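Local coordinates for protein ATP12 ATPase (Paracoccus denitrificans, PDB 2ZD2) that belongs to the ATP12 family of chaperones and probably assists in the assembly of the F1-ATPase, at residues L47-E52 and P66-A71; L98-D103 and R132-V137; E106-A111 and R196-F201; D117-W122 and R183-A188. The protein carries 1 engineered substitution. One frame throughout, in Å; residues are numbered along the deposited sequence.

Interaction 1 (L47-E52 and P66-A71); sequences LAIAEE and PLTRSA
Glu52, on helix 43-54, carries the polar part of the contact by setting its carboxylate against the first turn of helix 66-78, where it accepts three hydrogen bonds. OE1 takes two: one from Thr68 N (3.0 Å), on the syn side and a little out of the carboxylate plane, and a shorter one from Thr68 OG1 (2.8 Å), which approaches nearly in line with the C-O bond. OE2 turns its syn lone pair to Leu67 N at 2.9 Å. The chain of Glu52 runs extended beyond CG (chi2 -174°), which carries the carboxylate across to the neighbouring helix. Thr68 OG1 is also hydrogen-bonded to Trp53 NE1, so the hydroxyl has two hydrogen-bond partners.

The apolar part is built by Ile49, Ala48 and Leu67. Ile49 rests CG1 on Leu67 CB (3.7 Å) and sends CD1 on to Ala71 CB (3.8 Å), while Ala48 CB presses tightly on Leu67 CD1 at 3.4 Å. Leu232 of helix 210-232 touches both Ala48 and Leu67. The axes of the two short segments pass 9.0 Å apart at 124°.

Backbone N-H groups in a first helical turn lack acceptors from a preceding turn. Glu52 supplies acceptors for two of them, Leu67 N and Thr68 N, from another helix, and its negative charge, set at the positive end of the helix dipole, is probably stabilised there.

Interaction 2 (L98-D103 and R132-V137); sequences LSYRAD and RITHGV
Strands 100-101 and 134-135 form a two-stranded parallel sheet, Tyr100 paired with Thr134 and Arg101 with His135. Thr134 N donates to Ser99 O (2.7 Å), Arg101 N to Thr134 O (2.8 Å) and Gly136 N to Arg101 O (2.8 Å), all three bonds almost straight. The two strands and helix 106-126, which connects them, form a beta-alpha-beta unit. Gly136 has a positive phi, and a side chain there would run into Asp103 OD2 and the carbonyl oxygen before it.

Tyr100 and Thr134 lie side by side on one face. On the other, Arg101 CB sits over the His135 ring, 4.1 Å from its centroid, in a CH-pi contact. Arg101 then folds back at chi2 (-56°), and its guanidinium takes Ile133 CG2 on one face, 3.7 Å above the plane. The bend brings NE and NH2 side-on to Leu98 O, at 3.0 Å and 3.1 Å, with that oxygen in the guanidinium plane. NH1 forms a salt bridge with Asp117 OD1 of the crossover helix.

The buried guanidinium thus has a carbonyl oxygen and a carboxylate to satisfy it, while the His135 ring packs only on the aliphatic root of the side chain; its charge is probably balanced chiefly by Asp117.

Interaction 3 (E106-A111 and R196-F201); sequences EALVRA and RIKEEF. Engineered in segment 196-201: Lys198 (natural residue Asp).
Leu108 lays its CB over the centre of the Phe201 ring, 3.9 Å from the centroid and only 11° off the ring normal, a CH-pi contact. Ala107 comes from another direction, its CB meeting the ring edge at Phe201 CE1 (3.6 Å). Phe201 is able to reach both because its ring swings out opposite the backbone N (chi1 172°), toward helix 106-126. Leu108 CD1 stays beside the root of the ring and also packs on Lys198 CA at 3.8 Å, and CD2 lies against the aliphatic CG of Lys198 (4.0 Å). Lys198 is an engineered residue, an aspartate in the natural chain, and its extended side chain leads away from the contact.

These residues join the start of helix 106-126 to the start of helix 197-206, two helices running roughly antiparallel, with the axes of the short segments 9.9 Å apart at 143°. With an alanine in place of Phe201, the gap left under Leu108 CB and beside Ala107 would probably weaken the hold between the two helices. One turn on in helix 106-126, and one turn back from Phe201 in the other helix, Ile197 CG2 meets Ala111 CB at 3.7 Å. Away from this interface, Arg196 forms salt bridges with Glu199, Glu200 and Glu213 of helix 210-232.

Interaction 4 (D117-W122 and R183-A188); sequences DPLIDW and RGRIDA
Arg185 runs its aliphatic chain across one face of the Trp122 indole. CB begins over the NE1-CE2 bond of Trp122, 3.9 Å from each atom. CG follows over the five-membered ring, 3.8 Å from its centroid and 5° off the normal, a CH-pi contact. At chi2 (61°) the chain bends, and CD steps down toward Trp122 CD1 at 3.7 Å. Beyond NE the guanidinium turns up on edge, its plane 77° from that of the indole, so the charged group does not stack on the ring. At the tip NH2 passes near CB of Pro118 and donates to a water lying in the guanidinium plane (2.8 Å from NH2 to the water oxygen). That water in turn donates to Pro118 O at 2.7 Å, bridging the arginine to the backbone of helix 106-126.

Arg185 stands in the short link between helices 175-182 and 188-195. Gly184 ends the first in a Schellman motif with positive phi, and Asp187 is the N-cap of the second. Replacing Trp122 by an alanine removes the surface under the Arg185 methylenes, and the arginine would probably be freer to swing toward solvent. Arg183 meets the indole at its edge, CB lying 3.9 Å from Trp122 CZ2. Deeper in, Leu119 CD1 packs loosely on Ile186 CG2 (4.4 Å).

From the N terminus, interaction 1 closes first, a short loop that pairs helices 43-54 and 66-78 before any of the others opens. It stands apart, on the opposite side of the chain's centre from the rest, its atoms no nearer than about 13 Å. Interaction 2 opens next and shuts across helix 106-126, from which interactions 3 and 4 both start; it therefore crosses each of them, and it touches both. Interaction 4 spans a loop that lies wholly within that of interaction 3. Through helix 106-126, the strand pair is tied at one end to helix 197-206 and further along to the turn between helices 175-182 and 188-195.

Interaction 1 (L47-E52 and P66-A71)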
# COMPACT_ATOMS: atom_id res chain seq x y z
N LEU A 47 13.74 -10.49 -10.13
CA LEU A 47 13.29 -10.89 -11.45
C LEU A 47 12.15 -10.01 -11.96
O LEU A 47 12.06 -9.76 -13.16
CB LEU A 47 12.84 -12.35 -11.48
CG LEU A 47 13.88 -13.47 -11.49
CD1 LEU A 47 13.20 -14.79 -11.84
CD2 LEU A 47 14.95 -13.17 -12.52
N ALA A 48 11.27 -9.56 -11.07
CA ALA A 48 10.15 -8.74 -11.50
C ALA A 48 10.64 -7.37 -11.94
O ALA A 48 10.14 -6.80 -12.90
CB ALA A 48 9.11 -8.59 -10.38
N ILE A 49 11.60 -6.82 -11.20
CA ILE A 49 12.15 -5.53 -11.58
C ILE A 49 12.92 -5.68 -12.91
O ILE A 49 12.86 -4.81 -13.78
CB ILE A 49 13.03 -4.97 -10.44
CG1 ILE A 49 12.10 -4.41 -9.35
CG2 ILE A 49 13.96 -3.86 -10.93
CD1 ILE A 49 12.79 -3.93 -8.11
N ALA A 50 13.60 -6.81 -13.10
CA ALA A 50 14.31 -7.04 -14.36
C ALA A 50 13.32 -7.05 -15.54
O ALA A 50 13.64 -6.57 -16.63
CB ALA A 50 15.06 -8.37 -14.30
N GLU A 51 12.11 -7.58 -15.35
CA GLU A 51 11.17 -7.58 -16.46
C GLU A 51 10.80 -6.16 -16.84
O GLU A 51 10.56 -5.86 -18.02
CB GLU A 51 9.87 -8.33 -16.12
CG GLU A 51 10.02 -9.81 -15.88
CD GLU A 51 8.67 -10.45 -15.61
OE1 GLU A 51 7.94 -10.77 -16.57
OE2 GLU A 51 8.33 -10.62 -14.42
N GLU A 52 10.72 -5.29 -15.84
CA GLU A 52 10.37 -3.90 -16.12
C GLU A 52 11.46 -3.27 -16.97
O GLU A 52 11.16 -2.56 -17.91
CB GLU A 52 10.22 -3.08 -14.84
CG GLU A 52 9.03 -3.47 -13.98
CD GLU A 52 8.84 -2.54 -12.79
OE1 GLU A 52 9.85 -1.93 -12.33
OE2 GLU A 52 7.69 -2.44 -12.31
N PRO A 66 6.47 0.57 -11.75
CA PRO A 66 6.06 0.70 -10.35
C PRO A 66 6.92 -0.04 -9.33
O PRO A 66 7.13 0.47 -8.22
CB PRO A 66 4.61 0.20 -10.36
CG PRO A 66 4.62 -0.82 -11.47
CD PRO A 66 5.44 -0.10 -12.55
N LEU A 67 7.42 -1.22 -9.69
CA LEU A 67 8.26 -1.97 -8.74
C LEU A 67 9.59 -1.25 -8.48
O LEU A 67 10.07 -1.18 -7.35
CB LEU A 67 8.54 -3.37 -9.28
CG LEU A 67 7.29 -4.22 -9.47
CD1 LEU A 67 7.65 -5.55 -10.12
CD2 LEU A 67 6.65 -4.41 -8.09
N THR A 68 10.19 -0.76 -9.54
CA THR A 68 11.45 -0.05 -9.38
C THR A 68 11.20 1.16 -8.49
O THR A 68 11.98 1.43 -7.57
CB THR A 68 11.98 0.42 -10.73
OG1 THR A 68 12.21 -0.73 -11.55
CG2 THR A 68 13.27 1.19 -10.56
N ARG A 69 10.12 1.89 -8.76
CA ARG A 69 9.80 3.07 -7.97
C ARG A 69 9.64 2.74 -6.48
O ARG A 69 10.16 3.44 -5.63
CB ARG A 69 8.55 3.76 -8.53
CG ARG A 69 8.14 5.03 -7.82
CD ARG A 69 6.98 5.69 -8.54
NE ARG A 69 5.82 4.81 -8.63
CZ ARG A 69 4.88 4.89 -9.58
NH1 ARG A 69 4.98 5.81 -10.52
NH2 ARG A 69 3.86 4.05 -9.58
N SER A 70 8.94 1.65 -6.15
CA SER A 70 8.77 1.29 -4.75
C SER A 70 10.06 0.79 -4.12
O SER A 70 10.33 1.01 -2.93
CB SER A 70 7.68 0.23 -4.62
OG SER A 70 6.43 0.82 -4.93
N ALA A 71 10.88 0.12 -4.92
CA ALA A 71 12.16 -0.39 -4.40
C ALA A 71 13.03 0.79 -4.02
O ALA A 71 13.68 0.77 -2.97
CB ALA A 71 12.85 -1.27 -5.42

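Interaction 2 (L98-D103 and R132-V137)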
# COMPACT_ATOMS: atom_id res chain seq x y z
N LEU A 98 -12.88 2.78 9.05
CA LEU A 98 -13.87 1.81 9.49
C LEU A 98 -14.51 2.15 10.82
O LEU A 98 -15.52 1.56 11.18
CB LEU A 98 -13.27 0.41 9.57
CG LEU A 98 -12.47 -0.18 8.39
CD1 LEU A 98 -12.46 -1.68 8.52
CD2 LEU A 98 -13.05 0.21 7.04
N SER A 99 -13.93 3.08 11.56
CA SER A 99 -14.49 3.42 12.87
C SER A 99 -15.49 4.57 12.81
O SER A 99 -16.09 4.92 13.82
CB SER A 99 -13.38 3.77 13.87
OG SER A 99 -12.82 5.03 13.57
N TYR A 100 -15.70 5.13 11.62
CA TYR A 100 -16.61 6.27 11.45
C TYR A 100 -17.80 5.95 10.57
O TYR A 100 -17.66 5.89 9.35
CB TYR A 100 -15.85 7.45 10.86
CG TYR A 100 -14.88 8.05 11.83
CD1 TYR A 100 -15.32 8.94 12.82
CD2 TYR A 100 -13.55 7.65 11.85
CE1 TYR A 100 -14.46 9.40 13.79
CE2 TYR A 100 -12.69 8.10 12.83
CZ TYR A 100 -13.14 8.97 13.79
OH TYR A 100 -12.27 9.35 14.79
N ARG A 101 -18.98 5.76 11.17
CA ARG A 101 -20.18 5.43 10.40
C ARG A 101 -21.05 6.66 10.11
O ARG A 101 -21.08 7.61 10.87
CB ARG A 101 -21.04 4.41 11.16
CG ARG A 101 -20.30 3.18 11.64
CD ARG A 101 -19.59 2.47 10.47
NE ARG A 101 -18.55 1.55 10.94
CZ ARG A 101 -18.78 0.30 11.36
NH1 ARG A 101 -20.01 -0.19 11.37
NH2 ARG A 101 -17.76 -0.45 11.76
N ALA A 102 -21.78 6.62 8.99
CA ALA A 102 -22.65 7.73 8.63
C ALA A 102 -23.85 7.81 9.58
O ALA A 102 -24.14 6.85 10.31
CB ALA A 102 -23.15 7.56 7.19
N ASP A 103 -24.51 8.97 9.60
CA ASP A 103 -25.69 9.15 10.44
C ASP A 103 -26.92 8.83 9.59
O ASP A 103 -27.96 8.40 10.12
CB ASP A 103 -25.79 10.60 10.94
CG ASP A 103 -25.17 10.82 12.33
OD1 ASP A 103 -25.37 9.96 13.23
OD2 ASP A 103 -24.52 11.87 12.53
N ARG A 132 -13.14 1.48 18.70
CA ARG A 132 -14.39 2.09 19.15
C ARG A 132 -15.00 2.69 17.91
O ARG A 132 -14.33 3.38 17.16
CB ARG A 132 -14.11 3.17 20.19
CG ARG A 132 -13.77 2.58 21.55
CD ARG A 132 -13.25 3.62 22.52
NE ARG A 132 -12.75 3.01 23.75
CZ ARG A 132 -12.07 3.67 24.68
NH1 ARG A 132 -11.81 4.97 24.53
NH2 ARG A 132 -11.63 3.03 25.76
N ILE A 133 -16.28 2.41 17.69
CA ILE A 133 -16.95 2.88 16.48
C ILE A 133 -17.80 4.09 16.78
O ILE A 133 -18.50 4.10 17.78
CB ILE A 133 -17.87 1.78 15.88
CG1 ILE A 133 -17.08 0.49 15.60
CG2 ILE A 133 -18.52 2.28 14.60
CD1 ILE A 133 -15.92 0.66 14.64
N THR A 134 -17.75 5.10 15.93
CA THR A 134 -18.57 6.28 16.15
C THR A 134 -19.56 6.45 15.02
O THR A 134 -19.30 6.04 13.89
CB THR A 134 -17.78 7.60 16.21
OG1 THR A 134 -16.37 7.35 16.12
CG2 THR A 134 -18.09 8.34 17.49
N HIS A 135 -20.70 7.04 15.32
CA HIS A 135 -21.68 7.31 14.28
C HIS A 135 -21.74 8.83 14.23
O HIS A 135 -21.95 9.49 15.24
CB HIS A 135 -23.04 6.72 14.63
CG HIS A 135 -23.06 5.22 14.62
ND1 HIS A 135 -22.41 4.47 15.57
CD2 HIS A 135 -23.64 4.34 13.77
CE1 HIS A 135 -22.58 3.18 15.31
NE2 HIS A 135 -23.33 3.08 14.22
N GLY A 136 -21.47 9.39 13.06
CA GLY A 136 -21.53 10.82 12.94
C GLY A 136 -20.20 11.52 12.91
O GLY A 136 -19.13 10.92 12.75
N VAL A 137 -20.28 12.83 13.12
CA VAL A 137 -19.12 13.69 13.06
C VAL A 137 -18.26 13.83 14.31
O VAL A 137 -17.08 14.14 14.20
CB VAL A 137 -19.59 15.09 12.58
CG1 VAL A 137 -20.63 14.92 11.46
CG2 VAL A 137 -20.20 15.88 13.73

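Interaction 3 (E106-A111 and R196-F201)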
# COMPACT_ATOMS: atom_id res chain seq x y z
N GLU A 106 -30.52 5.61 6.54
CA GLU A 106 -30.39 4.28 7.10
C GLU A 106 -29.79 3.25 6.14
O GLU A 106 -28.96 2.46 6.56
CB GLU A 106 -31.74 3.76 7.61
CG GLU A 106 -31.67 2.32 8.12
CD GLU A 106 -30.87 2.19 9.41
OE1 GLU A 106 -30.11 3.13 9.74
OE2 GLU A 106 -31.01 1.16 10.11
N ALA A 107 -30.20 3.26 4.87
CA ALA A 107 -29.66 2.26 3.94
C ALA A 107 -28.13 2.40 3.88
O ALA A 107 -27.44 1.41 3.71
CB ALA A 107 -30.26 2.41 2.53
N LEU A 108 -27.60 3.61 4.05
CA LEU A 108 -26.13 3.75 4.02
C LEU A 108 -25.50 3.18 5.28
O LEU A 108 -24.49 2.48 5.25
CB LEU A 108 -25.73 5.23 3.88
CG LEU A 108 -24.24 5.54 4.06
CD1 LEU A 108 -23.43 4.67 3.12
CD2 LEU A 108 -23.96 7.03 3.84
N VAL A 109 -26.12 3.46 6.42
CA VAL A 109 -25.58 2.95 7.68
C VAL A 109 -25.53 1.41 7.67
O VAL A 109 -24.57 0.79 8.15
CB VAL A 109 -26.41 3.45 8.88
CG1 VAL A 109 -25.83 2.91 10.19
CG2 VAL A 109 -26.40 4.96 8.91
N ARG A 110 -26.54 0.78 7.10
CA ARG A 110 -26.54 -0.68 7.06
C ARG A 110 -25.45 -1.22 6.12
O ARG A 110 -24.82 -2.26 6.38
CB ARG A 110 -27.92 -1.17 6.60
CG ARG A 110 -28.07 -2.69 6.61
CD ARG A 110 -29.35 -3.20 5.93
NE ARG A 110 -30.57 -2.98 6.72
CZ ARG A 110 -31.68 -3.70 6.59
NH1 ARG A 110 -31.73 -4.70 5.72
NH2 ARG A 110 -32.74 -3.42 7.33
N ALA A 111 -25.23 -0.52 5.02
CA ALA A 111 -24.24 -0.94 4.03
C ALA A 111 -22.85 -0.99 4.68
O ALA A 111 -22.11 -1.97 4.54
CB ALA A 111 -24.24 0.00 2.86
N ARG A 196 -14.91 2.29 -0.39
CA ARG A 196 -15.85 3.19 -1.03
C ARG A 196 -17.33 2.86 -0.90
O ARG A 196 -18.12 3.33 -1.71
CB ARG A 196 -15.49 3.41 -2.49
CG ARG A 196 -15.43 2.19 -3.32
CD ARG A 196 -14.49 2.47 -4.51
NE ARG A 196 -14.86 3.69 -5.24
CZ ARG A 196 -15.94 3.81 -6.00
NH1 ARG A 196 -16.78 2.79 -6.15
NH2 ARG A 196 -16.19 4.97 -6.60
N ILE A 197 -17.70 2.10 0.12
CA ILE A 197 -19.13 1.79 0.34
C ILE A 197 -19.98 3.06 0.31
O ILE A 197 -21.03 3.11 -0.33
CB ILE A 197 -19.35 1.07 1.69
CG1 ILE A 197 -18.93 -0.40 1.51
CG2 ILE A 197 -20.84 1.22 2.18
CD1 ILE A 197 -18.88 -1.21 2.78
N LYS A 198 -19.55 4.10 1.01
CA LYS A 198 -20.33 5.33 0.99
C LYS A 198 -20.36 5.99 -0.39
O LYS A 198 -21.42 6.37 -0.90
CB LYS A 198 -19.80 6.32 2.03
CG LYS A 198 -20.49 7.67 2.01
CD LYS A 198 -19.84 8.61 3.01
CE LYS A 198 -20.23 10.05 2.76
NZ LYS A 198 -19.50 10.97 3.70
N GLU A 199 -19.19 6.10 -1.01
CA GLU A 199 -19.06 6.71 -2.33
C GLU A 199 -19.94 5.98 -3.37
O GLU A 199 -20.66 6.61 -4.16
CB GLU A 199 -17.59 6.65 -2.75
CG GLU A 199 -17.24 7.42 -3.98
CD GLU A 199 -15.72 7.53 -4.16
OE1 GLU A 199 -15.07 6.55 -4.58
OE2 GLU A 199 -15.18 8.61 -3.87
N GLU A 200 -19.88 4.66 -3.32
CA GLU A 200 -20.62 3.81 -4.23
C GLU A 200 -22.11 3.95 -3.92
O GLU A 200 -22.94 4.11 -4.82
CB GLU A 200 -20.16 2.36 -4.06
CG GLU A 200 -20.69 1.40 -5.08
CD GLU A 200 -20.89 2.02 -6.45
OE1 GLU A 200 -19.96 2.71 -6.95
OE2 GLU A 200 -21.98 1.81 -7.03
N PHE A 201 -22.45 3.93 -2.65
CA PHE A 201 -23.86 4.08 -2.27
C PHE A 201 -24.43 5.40 -2.79
O PHE A 201 -25.52 5.44 -3.38
CB PHE A 201 -24.00 4.02 -0.74
CG PHE A 201 -25.37 4.37 -0.25
CD1 PHE A 201 -26.30 3.37 -0.00
CD2 PHE A 201 -25.74 5.69 -0.07
CE1 PHE A 201 -27.60 3.69 0.42
CE2 PHE A 201 -27.03 6.02 0.36
CZ PHE A 201 -27.95 5.02 0.60

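Interaction 4 (D117-W122 and R183-A188)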
# COMPACT_ATOMS: atom_id res chain seq x y z
N ASP A 117 -18.17 -4.25 9.70
CA ASP A 117 -18.19 -4.97 10.97
C ASP A 117 -17.33 -6.22 10.99
O ASP A 117 -16.68 -6.51 11.99
CB ASP A 117 -19.63 -5.29 11.36
CG ASP A 117 -20.38 -4.05 11.78
OD1 ASP A 117 -19.74 -2.99 11.89
OD2 ASP A 117 -21.61 -4.13 12.00
N PRO A 118 -17.30 -6.98 9.87
CA PRO A 118 -16.49 -8.20 9.81
C PRO A 118 -14.99 -7.89 9.95
O PRO A 118 -14.22 -8.68 10.52
CB PRO A 118 -16.84 -8.76 8.44
CG PRO A 118 -18.26 -8.34 8.26
CD PRO A 118 -18.23 -6.92 8.73
N LEU A 119 -14.57 -6.75 9.42
CA LEU A 119 -13.17 -6.34 9.51
C LEU A 119 -12.85 -5.83 10.89
O LEU A 119 -11.74 -6.02 11.38
CB LEU A 119 -12.83 -5.28 8.45
CG LEU A 119 -12.36 -5.83 7.09
CD1 LEU A 119 -11.08 -6.65 7.28
CD2 LEU A 119 -13.45 -6.68 6.47
N ILE A 120 -13.81 -5.17 11.54
CA ILE A 120 -13.59 -4.69 12.89
C ILE A 120 -13.47 -5.97 13.75
O ILE A 120 -12.58 -6.08 14.59
CB ILE A 120 -14.78 -3.78 13.38
CG1 ILE A 120 -14.71 -2.41 12.68
CG2 ILE A 120 -14.74 -3.60 14.90
CD1 ILE A 120 -13.47 -1.62 12.98
N ASP A 121 -14.35 -6.94 13.50
CA ASP A 121 -14.32 -8.22 14.23
C ASP A 121 -12.98 -8.93 14.06
O ASP A 121 -12.43 -9.49 15.02
CB ASP A 121 -15.43 -9.16 13.74
CG ASP A 121 -16.82 -8.68 14.11
OD1 ASP A 121 -17.00 -8.21 15.25
OD2 ASP A 121 -17.74 -8.79 13.26
N TRP A 122 -12.46 -8.91 12.84
CA TRP A 122 -11.18 -9.55 12.55
C TRP A 122 -10.04 -8.88 13.31
O TRP A 122 -9.14 -9.54 13.82
CB TRP A 122 -10.89 -9.49 11.04
CG TRP A 122 -9.51 -9.92 10.66
CD1 TRP A 122 -9.03 -11.20 10.56
CD2 TRP A 122 -8.39 -9.05 10.40
NE1 TRP A 122 -7.68 -11.18 10.27
CE2 TRP A 122 -7.27 -9.88 10.17
CE3 TRP A 122 -8.23 -7.66 10.35
CZ2 TRP A 122 -6.00 -9.35 9.88
CZ3 TRP A 122 -6.97 -7.13 10.07
CH2 TRP A 122 -5.87 -7.98 9.84
N ARG A 183 -2.00 -9.24 5.67
CA ARG A 183 -2.14 -10.43 6.51
C ARG A 183 -2.93 -11.51 5.78
O ARG A 183 -3.09 -12.63 6.27
CB ARG A 183 -2.81 -10.10 7.85
CG ARG A 183 -2.02 -9.17 8.76
CD ARG A 183 -0.54 -9.51 8.70
NE ARG A 183 0.31 -8.63 9.49
CZ ARG A 183 1.64 -8.66 9.46
NH1 ARG A 183 2.26 -9.54 8.68
NH2 ARG A 183 2.35 -7.84 10.22
N GLY A 184 -3.43 -11.16 4.60
CA GLY A 184 -4.19 -12.11 3.80
C GLY A 184 -5.68 -12.27 4.10
O GLY A 184 -6.29 -13.22 3.62
N ARG A 185 -6.27 -11.35 4.87
CA ARG A 185 -7.70 -11.44 5.20
C ARG A 185 -8.58 -11.02 4.02
O ARG A 185 -9.68 -11.56 3.83
CB ARG A 185 -8.01 -10.57 6.42
CG ARG A 185 -9.48 -10.46 6.77
CD ARG A 185 -10.08 -11.81 7.11
NE ARG A 185 -11.46 -11.66 7.53
CZ ARG A 185 -12.46 -11.33 6.72
NH1 ARG A 185 -12.23 -11.12 5.44
NH2 ARG A 185 -13.70 -11.20 7.20
N ILE A 186 -8.10 -10.05 3.26
CA ILE A 186 -8.78 -9.58 2.06
C ILE A 186 -7.68 -9.21 1.08
O ILE A 186 -6.52 -9.05 1.48
CB ILE A 186 -9.65 -8.30 2.30
CG1 ILE A 186 -8.77 -7.11 2.71
CG2 ILE A 186 -10.71 -8.59 3.33
CD1 ILE A 186 -9.59 -5.87 3.11
N ASP A 187 -8.03 -9.09 -0.19
CA ASP A 187 -7.04 -8.66 -1.17
C ASP A 187 -7.23 -7.14 -1.37
O ASP A 187 -8.10 -6.53 -0.75
CB ASP A 187 -7.16 -9.43 -2.48
CG ASP A 187 -8.51 -9.28 -3.15
OD1 ASP A 187 -9.29 -8.36 -2.84
OD2 ASP A 187 -8.77 -10.11 -4.05
N ALA A 188 -6.40 -6.53 -2.21
CA ALA A 188 -6.47 -5.09 -2.45
C ALA A 188 -7.74 -4.65 -3.17
O ALA A 188 -8.32 -3.63 -2.83
CB ALA A 188 -5.22 -4.61 -3.22
O HOH W 1 -14.20 -11.32 9.98